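Protein NAGD (Escherichia coli, PDB 2C4N) removes phosphate from ribonucleoside 5'-phosphates with the help of magnesium, and probably accepts a broad range of other phosphorylated substrates. Local coordinates at residues C8-V13 and L40-P45; T196-D201 and A213-I218; D201-D206 and G223-D228. All coordinates share one frame; numbering follows the deposited sequence.

Contact 1: C8-V13 and L40-P45. With MG (magnesium ion), chain B; PO4 (phosphate ion), chain D.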
loop_
_atom_site.group_PDB
_atom_site.type_symbol
_atom_site.label_atom_id
_atom_site.label_comp_id
_atom_site.label_asym_id
_atom_site.label_seq_id
_atom_site.Cartn_x
_atom_site.Cartn_y
_atom_site.Cartn_z
ATOM N N CYS A 8 21.184 4.634 -23.873
ATOM C CA CYS A 8 21.038 5.988 -23.378
ATOM C C CYS A 8 19.584 6.398 -23.298
ATOM O O CYS A 8 18.849 6.349 -24.287
ATOM C CB CYS A 8 21.801 6.970 -24.272
ATOM S SG CYS A 8 21.822 8.675 -23.661
ATOM N N ASP A 9 19.171 6.801 -22.105
ATOM C CA ASP A 9 17.806 7.243 -21.899
ATOM C C ASP A 9 17.576 8.538 -22.680
ATOM O O ASP A 9 18.510 9.308 -22.911
ATOM C CB ASP A 9 17.552 7.469 -20.415
ATOM C CG ASP A 9 16.184 8.019 -20.156
ATOM O OD1 ASP A 9 15.193 7.360 -20.540
ATOM O OD2 ASP A 9 16.106 9.115 -19.581
ATOM N N ILE A 10 16.334 8.785 -23.074
ATOM C CA ILE A 10 16.020 9.975 -23.861
ATOM C C ILE A 10 15.637 11.228 -23.084
ATOM O O ILE A 10 16.391 12.200 -23.052
ATOM C CB ILE A 10 14.901 9.651 -24.892
ATOM C CG1 ILE A 10 15.454 8.677 -25.937
ATOM C CG2 ILE A 10 14.387 10.933 -25.555
ATOM C CD1 ILE A 10 14.416 8.133 -26.905
ATOM N N ASP A 11 14.470 11.209 -22.452
ATOM C CA ASP A 11 13.994 12.379 -21.723
ATOM C C ASP A 11 14.808 12.761 -20.492
ATOM O O ASP A 11 15.060 11.939 -19.621
ATOM C CB ASP A 11 12.522 12.177 -21.366
ATOM C CG ASP A 11 11.648 12.075 -22.606
ATOM O OD1 ASP A 11 11.610 13.055 -23.376
ATOM O OD2 ASP A 11 11.018 11.018 -22.819
ATOM N N GLY A 12 15.222 14.025 -20.435
ATOM C CA GLY A 12 16.012 14.495 -19.310
ATOM C C GLY A 12 17.491 14.201 -19.484
ATOM O O GLY A 12 18.304 14.538 -18.625
ATOM N N VAL A 13 17.836 13.573 -20.605
ATOM C CA VAL A 13 19.215 13.211 -20.911
ATOM C C VAL A 13 19.633 13.763 -22.277
ATOM O O VAL A 13 20.625 14.484 -22.392
ATOM C CB VAL A 13 19.388 11.672 -20.934
ATOM C CG1 VAL A 13 20.823 11.312 -21.302
ATOM C CG2 VAL A 13 19.013 11.081 -19.569
ATOM N N LEU A 40 18.640 4.046 -27.946
ATOM C CA LEU A 40 18.074 5.219 -27.295
ATOM C C LEU A 40 16.753 4.725 -26.725
ATOM O O LEU A 40 15.811 4.419 -27.452
ATOM C CB LEU A 40 17.870 6.352 -28.303
ATOM C CG LEU A 40 19.172 6.830 -28.962
ATOM C CD1 LEU A 40 18.894 8.096 -29.768
ATOM C CD2 LEU A 40 20.238 7.098 -27.895
ATOM N N LEU A 41 16.712 4.645 -25.403
ATOM C CA LEU A 41 15.569 4.116 -24.681
ATOM C C LEU A 41 14.590 5.123 -24.096
ATOM O O LEU A 41 14.977 6.190 -23.622
ATOM C CB LEU A 41 16.094 3.226 -23.549
ATOM C CG LEU A 41 15.098 2.494 -22.647
ATOM C CD1 LEU A 41 14.526 1.297 -23.394
ATOM C CD2 LEU A 41 15.803 2.041 -21.373
ATOM N N THR A 42 13.310 4.776 -24.154
ATOM C CA THR A 42 12.279 5.603 -23.550
ATOM C C THR A 42 11.191 4.694 -23.011
ATOM O O THR A 42 10.817 3.708 -23.643
ATOM C CB THR A 42 11.646 6.619 -24.520
ATOM O OG1 THR A 42 10.616 7.332 -23.821
ATOM C CG2 THR A 42 11.044 5.932 -25.738
ATOM N N ASN A 43 10.691 5.030 -21.826
ATOM C CA ASN A 43 9.648 4.245 -21.185
ATOM C C ASN A 43 8.279 4.483 -21.789
ATOM O O ASN A 43 7.348 3.720 -21.528
ATOM C CB ASN A 43 9.604 4.574 -19.696
ATOM C CG ASN A 43 9.878 3.371 -18.838
ATOM O OD1 ASN A 43 10.654 2.495 -19.220
ATOM N ND2 ASN A 43 9.268 3.329 -17.658
ATOM N N TYR A 44 8.143 5.531 -22.596
ATOM C CA TYR A 44 6.850 5.827 -23.184
ATOM C C TYR A 44 6.614 5.080 -24.492
ATOM O O TYR A 44 7.507 4.933 -25.320
ATOM C CB TYR A 44 6.673 7.348 -23.300
ATOM C CG TYR A 44 6.615 7.977 -21.909
ATOM C CD1 TYR A 44 7.782 8.372 -21.249
ATOM C CD2 TYR A 44 5.403 8.085 -21.216
ATOM C CE1 TYR A 44 7.747 8.853 -19.938
ATOM C CE2 TYR A 44 5.360 8.565 -19.904
ATOM C CZ TYR A 44 6.534 8.947 -19.270
ATOM O OH TYR A 44 6.491 9.414 -17.968
ATOM N N PRO A 45 5.392 4.563 -24.665
ATOM C CA PRO A 45 4.941 3.790 -25.823
ATOM C C PRO A 45 4.253 4.476 -26.981
ATOM O O PRO A 45 3.869 3.807 -27.933
ATOM C CB PRO A 45 4.006 2.790 -25.181
ATOM C CG PRO A 45 3.265 3.690 -24.189
ATOM C CD PRO A 45 4.379 4.530 -23.589
HETATM MG MG MG B . 14.546 10.172 -18.384
HETATM P P PO4 D . 12.130 8.497 -20.599
HETATM O O1 PO4 D . 12.800 8.553 -21.923
HETATM O O2 PO4 D . 12.085 7.094 -20.123
HETATM O O3 PO4 D . 12.875 9.320 -19.633
HETATM O O4 PO4 D . 10.748 9.027 -20.727
HETATM O O HOH W 1 10.751 10.058 -25.391
HETATM O O HOH W 2 14.509 8.418 -16.871
HETATM O O HOH W 3 13.182 11.547 -17.079
#
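Cys8 O accepts from Leu41 N at 3.0 Å, and Ile10 N gives its proton to Leu41 O. These two bonds join neighbouring parallel strands. Leu41 O faces Asp9 OD1 as well, but both are acceptors. Asp9 OD1 is satisfied instead by a salt bridge with Lys176. Asp9 OD2 binds the magnesium ion at 2.2 Å, as does Asp11 O. A phosphate ion, probably from the crystallisation liquor, supplies a further oxygen to the metal. Asp11 N bonds phosphate O1 at 3.2 Å, and Asn43 N bonds phosphate O2 at 3.0 Å. Thr42 OG1 lies anti to its backbone N (chi1 178°), which lets it accept from Tyr44 N in an ST turn. Water 1 bridges Asp11 OD2 and Thr42 OG1, and donates to the carboxylate. Asp11 OD1 pairs with Arg55, thought to orient this probable catalytic residue. The aspartates fit the DxD signature of HAD phosphatases. Ile10 CD1 also packs on Thr42 CB at 4.0 Å. Strand 5-9 runs between strands 38-42 and 196-200, strand 68-70 adjoins 38-42, and Phe56 of helix 49-58 touches Ile10 and Leu40.

Contact 2: T196-D201 and A213-I218. With MG (magnesium ion), chain B.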
loop_
_atom_site.group_PDB
_atom_site.type_symbol
_atom_site.label_atom_id
_atom_site.label_comp_id
_atom_site.label_asym_id
_atom_site.label_seq_id
_atom_site.Cartn_x
_atom_site.Cartn_y
_atom_site.Cartn_z
ATOM N N THR A 196 28.366 -3.127 -21.204
ATOM C CA THR A 196 27.372 -2.124 -21.553
ATOM C C THR A 196 27.138 -1.144 -20.423
ATOM O O THR A 196 27.139 -1.511 -19.248
ATOM C CB THR A 196 26.032 -2.783 -21.928
ATOM O OG1 THR A 196 26.250 -3.724 -22.987
ATOM C CG2 THR A 196 25.023 -1.732 -22.392
ATOM N N VAL A 197 26.959 0.117 -20.790
ATOM C CA VAL A 197 26.696 1.162 -19.819
ATOM C C VAL A 197 25.345 1.755 -20.175
ATOM O O VAL A 197 24.947 1.757 -21.341
ATOM C CB VAL A 197 27.765 2.291 -19.894
ATOM C CG1 VAL A 197 27.744 2.941 -21.275
ATOM C CG2 VAL A 197 27.504 3.338 -18.817
ATOM N N ILE A 198 24.619 2.215 -19.170
ATOM C CA ILE A 198 23.352 2.868 -19.431
ATOM C C ILE A 198 23.488 4.269 -18.868
ATOM O O ILE A 198 24.047 4.455 -17.789
ATOM C CB ILE A 198 22.147 2.153 -18.761
ATOM C CG1 ILE A 198 20.879 2.997 -18.972
ATOM C CG2 ILE A 198 22.409 1.930 -17.273
ATOM C CD1 ILE A 198 19.594 2.266 -18.632
ATOM N N VAL A 199 23.017 5.254 -19.622
ATOM C CA VAL A 199 23.064 6.645 -19.192
ATOM C C VAL A 199 21.620 7.065 -18.933
ATOM O O VAL A 199 20.753 6.867 -19.782
ATOM C CB VAL A 199 23.657 7.566 -20.292
ATOM C CG1 VAL A 199 23.706 9.002 -19.798
ATOM C CG2 VAL A 199 25.050 7.095 -20.682
ATOM N N GLY A 200 21.355 7.625 -17.758
ATOM C CA GLY A 200 19.998 8.045 -17.448
ATOM C C GLY A 200 19.954 9.170 -16.437
ATOM O O GLY A 200 20.960 9.462 -15.789
ATOM N N ASP A 201 18.788 9.795 -16.294
ATOM C CA ASP A 201 18.628 10.907 -15.362
ATOM C C ASP A 201 17.794 10.556 -14.134
ATOM O O ASP A 201 17.712 11.351 -13.197
ATOM C CB ASP A 201 17.967 12.091 -16.063
ATOM C CG ASP A 201 16.564 11.772 -16.521
ATOM O OD1 ASP A 201 16.418 10.775 -17.250
ATOM O OD2 ASP A 201 15.616 12.503 -16.154
ATOM N N ALA A 213 20.467 -5.185 -13.695
ATOM C CA ALA A 213 20.782 -5.928 -14.915
ATOM C C ALA A 213 22.279 -6.204 -15.049
ATOM O O ALA A 213 22.709 -6.904 -15.965
ATOM C CB ALA A 213 20.288 -5.151 -16.133
ATOM N N GLY A 214 23.072 -5.641 -14.143
ATOM C CA GLY A 214 24.506 -5.857 -14.174
ATOM C C GLY A 214 25.279 -4.873 -15.030
ATOM O O GLY A 214 26.427 -5.125 -15.390
ATOM N N LEU A 215 24.667 -3.742 -15.357
ATOM C CA LEU A 215 25.344 -2.744 -16.183
ATOM C C LEU A 215 26.050 -1.659 -15.391
ATOM O O LEU A 215 25.698 -1.373 -14.241
ATOM C CB LEU A 215 24.348 -2.048 -17.117
ATOM C CG LEU A 215 23.898 -2.666 -18.447
ATOM C CD1 LEU A 215 23.155 -3.958 -18.203
ATOM C CD2 LEU A 215 23.016 -1.666 -19.174
ATOM N N GLU A 216 27.052 -1.052 -16.020
ATOM C CA GLU A 216 27.741 0.075 -15.414
ATOM C C GLU A 216 26.728 1.187 -15.656
ATOM O O GLU A 216 26.042 1.186 -16.680
ATOM C CB GLU A 216 29.056 0.380 -16.143
ATOM C CG GLU A 216 30.236 -0.463 -15.690
ATOM C CD GLU A 216 31.547 -0.021 -16.314
ATOM O OE1 GLU A 216 31.536 0.904 -17.158
ATOM O OE2 GLU A 216 32.591 -0.608 -15.956
ATOM N N THR A 217 26.624 2.129 -14.729
ATOM C CA THR A 217 25.649 3.198 -14.877
ATOM C C THR A 217 26.231 4.599 -14.787
ATOM O O THR A 217 27.178 4.844 -14.041
ATOM C CB THR A 217 24.558 3.077 -13.794
ATOM O OG1 THR A 217 25.177 3.139 -12.502
ATOM C CG2 THR A 217 23.813 1.746 -13.922
ATOM N N ILE A 218 25.648 5.513 -15.553
ATOM C CA ILE A 218 26.062 6.909 -15.536
ATOM C C ILE A 218 24.823 7.753 -15.315
ATOM O O ILE A 218 23.876 7.703 -16.100
ATOM C CB ILE A 218 26.703 7.364 -16.868
ATOM C CG1 ILE A 218 27.988 6.576 -17.130
ATOM C CG2 ILE A 218 27.021 8.860 -16.804
ATOM C CD1 ILE A 218 28.685 6.961 -18.428
HETATM MG MG MG B . 14.546 10.172 -18.384
HETATM O O HOH W 3 13.182 11.547 -17.079
HETATM O O HOH W 2 14.509 8.418 -16.871
#
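Leu215 turns CG anti to its own carbonyl carbon (chi1 -82°), and this lays the side chain alongside that of Thr196. Ile218 also has CG1 anti to its carbonyl carbon (chi1 -63°), which places this branch against Val197. The Leu215 branch CD2 meets Thr196 CG2 at 3.8 Å and Ile198 CB at 3.9 Å. Its CG rests against Thr196 O. An alanine in place of Leu215 would probably open a gap beside Thr196 and Ile198 and lose the packing on Ile182 of helix 180-189. On the same side of the sheet, the methyls Ile198 CG2 and Thr217 CG2 touch at 3.6 Å as the two side chains cross. The other side carries Val197, Val199, Glu216 and Ile218. Here Val197 CG2 meets Ile218 CG1 at 3.7 Å, while Val199 lies side by side with Ile218 and points the same way. Four backbone hydrogen bonds hold the strands in parallel register. Glu216 N binds Thr196 O at 3.3 Å, and Glu216 O accepts from Ile198 N. Further on, Ile198 O accepts from Ile218 N, and Gly200 N binds Ile218 O at 3.0 Å. The strand axes lie 25° apart. Beyond the paired region, Asp201 OD1 binds the magnesium ion at 2.3 Å. Gly214 ends the intervening helix 203-212 in a Schellman motif. The whole is a beta-alpha-beta unit of the Rossmann-like HAD core, with a metal ligand just past the end of its first strand.

Contact 3: D201-D206 and G223-D228. With MG (magnesium ion), chain B; PO4 (phosphate ion), chain C.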
loop_
_atom_site.group_PDB
_atom_site.type_symbol
_atom_site.label_atom_id
_atom_site.label_comp_id
_atom_site.label_asym_id
_atom_site.label_seq_id
_atom_site.Cartn_x
_atom_site.Cartn_y
_atom_site.Cartn_z
ATOM N N ASP A 201 18.788 9.795 -16.294
ATOM C CA ASP A 201 18.628 10.907 -15.362
ATOM C C ASP A 201 17.794 10.556 -14.134
ATOM O O ASP A 201 17.712 11.351 -13.197
ATOM C CB ASP A 201 17.967 12.091 -16.063
ATOM C CG ASP A 201 16.564 11.772 -16.521
ATOM O OD1 ASP A 201 16.418 10.775 -17.250
ATOM O OD2 ASP A 201 15.616 12.503 -16.154
ATOM N N ASN A 202 17.169 9.382 -14.139
ATOM C CA ASN A 202 16.333 8.973 -13.014
ATOM C C ASN A 202 16.925 7.809 -12.224
ATOM O O ASN A 202 16.960 6.673 -12.698
ATOM C CB ASN A 202 14.940 8.578 -13.510
ATOM C CG ASN A 202 13.925 8.502 -12.385
ATOM O OD1 ASN A 202 14.277 8.222 -11.241
ATOM N ND2 ASN A 202 12.661 8.747 -12.708
ATOM N N LEU A 203 17.372 8.095 -11.006
ATOM C CA LEU A 203 17.959 7.076 -10.148
ATOM C C LEU A 203 17.037 5.888 -9.928
ATOM O O LEU A 203 17.486 4.744 -9.902
ATOM C CB LEU A 203 18.318 7.683 -8.787
ATOM C CG LEU A 203 19.621 8.484 -8.694
ATOM C CD1 LEU A 203 19.618 9.333 -7.436
ATOM C CD2 LEU A 203 20.806 7.527 -8.694
ATOM N N ARG A 204 15.748 6.167 -9.777
ATOM C CA ARG A 204 14.768 5.122 -9.508
ATOM C C ARG A 204 14.294 4.306 -10.702
ATOM O O ARG A 204 13.528 3.359 -10.533
ATOM C CB ARG A 204 13.571 5.730 -8.773
ATOM C CG ARG A 204 13.976 6.351 -7.445
ATOM C CD ARG A 204 12.819 6.994 -6.697
ATOM N NE ARG A 204 13.303 7.700 -5.511
ATOM C CZ ARG A 204 13.758 7.106 -4.410
ATOM N NH1 ARG A 204 13.788 5.781 -4.325
ATOM N NH2 ARG A 204 14.208 7.839 -3.399
ATOM N N THR A 205 14.741 4.657 -11.903
ATOM C CA THR A 205 14.332 3.906 -13.084
ATOM C C THR A 205 15.518 3.492 -13.956
ATOM O O THR A 205 15.805 2.304 -14.090
ATOM C CB THR A 205 13.298 4.700 -13.921
ATOM O OG1 THR A 205 13.880 5.917 -14.395
ATOM C CG2 THR A 205 12.071 5.042 -13.066
ATOM N N ASP A 206 16.218 4.460 -14.541
ATOM C CA ASP A 206 17.369 4.135 -15.386
ATOM C C ASP A 206 18.475 3.452 -14.592
ATOM O O ASP A 206 18.965 2.385 -14.963
ATOM C CB ASP A 206 17.960 5.400 -16.012
ATOM C CG ASP A 206 16.943 6.199 -16.782
ATOM O OD1 ASP A 206 16.415 5.674 -17.785
ATOM O OD2 ASP A 206 16.679 7.352 -16.378
ATOM N N GLY A 223 18.179 16.010 -15.576
ATOM C CA GLY A 223 16.772 15.655 -15.513
ATOM C C GLY A 223 16.142 15.544 -14.129
ATOM O O GLY A 223 16.312 16.420 -13.280
ATOM N N VAL A 224 15.422 14.448 -13.905
ATOM C CA VAL A 224 14.714 14.208 -12.653
ATOM C C VAL A 224 15.554 14.171 -11.384
ATOM O O VAL A 224 15.305 14.932 -10.451
ATOM C CB VAL A 224 13.903 12.887 -12.723
ATOM C CG1 VAL A 224 13.248 12.603 -11.381
ATOM C CG2 VAL A 224 12.857 12.979 -13.819
ATOM N N SER A 225 16.536 13.279 -11.337
ATOM C CA SER A 225 17.366 13.144 -10.143
ATOM C C SER A 225 18.408 14.237 -9.946
ATOM O O SER A 225 18.942 14.799 -10.907
ATOM C CB SER A 225 18.063 11.782 -10.148
ATOM O OG SER A 225 17.125 10.731 -10.008
ATOM N N SER A 226 18.693 14.527 -8.679
ATOM C CA SER A 226 19.691 15.526 -8.324
ATOM C C SER A 226 20.818 14.834 -7.565
ATOM O O SER A 226 20.643 13.742 -7.015
ATOM C CB SER A 226 19.070 16.625 -7.466
ATOM O OG SER A 226 18.616 16.093 -6.241
ATOM N N LEU A 227 21.974 15.479 -7.526
ATOM C CA LEU A 227 23.141 14.905 -6.879
ATOM C C LEU A 227 22.953 14.435 -5.440
ATOM O O LEU A 227 23.427 13.357 -5.074
ATOM C CB LEU A 227 24.308 15.893 -6.954
ATOM C CG LEU A 227 25.653 15.363 -6.444
ATOM C CD1 LEU A 227 26.011 14.102 -7.213
ATOM C CD2 LEU A 227 26.736 16.423 -6.601
ATOM N N ASP A 228 22.263 15.223 -4.621
ATOM C CA ASP A 228 22.077 14.826 -3.233
ATOM C C ASP A 228 21.202 13.588 -3.071
ATOM O O ASP A 228 21.159 12.995 -1.993
ATOM C CB ASP A 228 21.514 15.981 -2.392
ATOM C CG ASP A 228 20.168 16.471 -2.881
ATOM O OD1 ASP A 228 19.413 15.679 -3.485
ATOM O OD2 ASP A 228 19.858 17.657 -2.645
HETATM MG MG MG B . 14.546 10.172 -18.384
HETATM P P PO4 C . 11.048 7.201 -16.468
HETATM O O1 PO4 C . 10.645 7.645 -17.825
HETATM O O2 PO4 C . 10.948 8.339 -15.525
HETATM O O3 PO4 C . 10.151 6.109 -16.020
HETATM O O4 PO4 C . 12.446 6.706 -16.502
HETATM O O HOH W 3 13.182 11.547 -17.079
HETATM O O HOH W 2 14.509 8.418 -16.871
#
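Ser225 makes two hydrogen bonds across the contact. Its OG stands anti to the carbonyl carbon, beside the backbone N (chi1 -67°), where it accepts from Leu203 N at 2.8 Å, with an almost straight N-H...O angle of 178°. Its backbone N donates to Asp201 O at 2.9 Å. A third bond runs from Val224 N to Asp201 OD2 at 3.0 Å and uses the anti lone pair of that oxygen. Water 3 also donates to OD2. The other oxygen, Asp201 OD1, binds the magnesium ion, so both ends of the carboxylate are held and its rotation is fixed. Asp9 and Asp11 complete the protein's share of the metal site. The arrangement belongs to the metal-binding loop of HAD phosphatases, where an acidic residue after a core strand leads into a helix. Asn202 is the N-cap of helix 203-212, and its OD1 accepts from Arg204 N. Asp206 OD2 reaches back to accept from Asn202 N at 3.1 Å, while Asp206 OD1 pairs with Lys176. A phosphate ion, probably from the crystallisation liquor, is held by Thr205 OG1, which donates to its O4 at 2.7 Å, and by a weak bond from Asn202 ND2 to O2. Both residues probably bind substrate. Van der Waals contacts are few. Val224 CG2 lies 3.6 Å from Asp201 OD2, and Leu203 sets its CB and CG against Ser225 OG, with Leu219 of strand 216-220 touching both Leu203 and Ser225.

How the contacts relate
From the N terminus, contact 1 comes first and is complete before the others begin. It closes the connection through helix 24-33, with 26 residues between segments 8-13 and 40-45. The chain returns to the same sheet with strand 196-200, which lies on the other side of strand 5-9. Contact 2 then closes the crossover through helix 203-212. Contact 3 starts at Asp201, the residue it shares with contact 2, and ends after strand 216-220, so these two cross along the chain. It ties the start of helix 203-212 to the loop before strand 239-241. All three contacts meet at the magnesium ion, where Asp9 and Asp11 of contact 1 join Asp201.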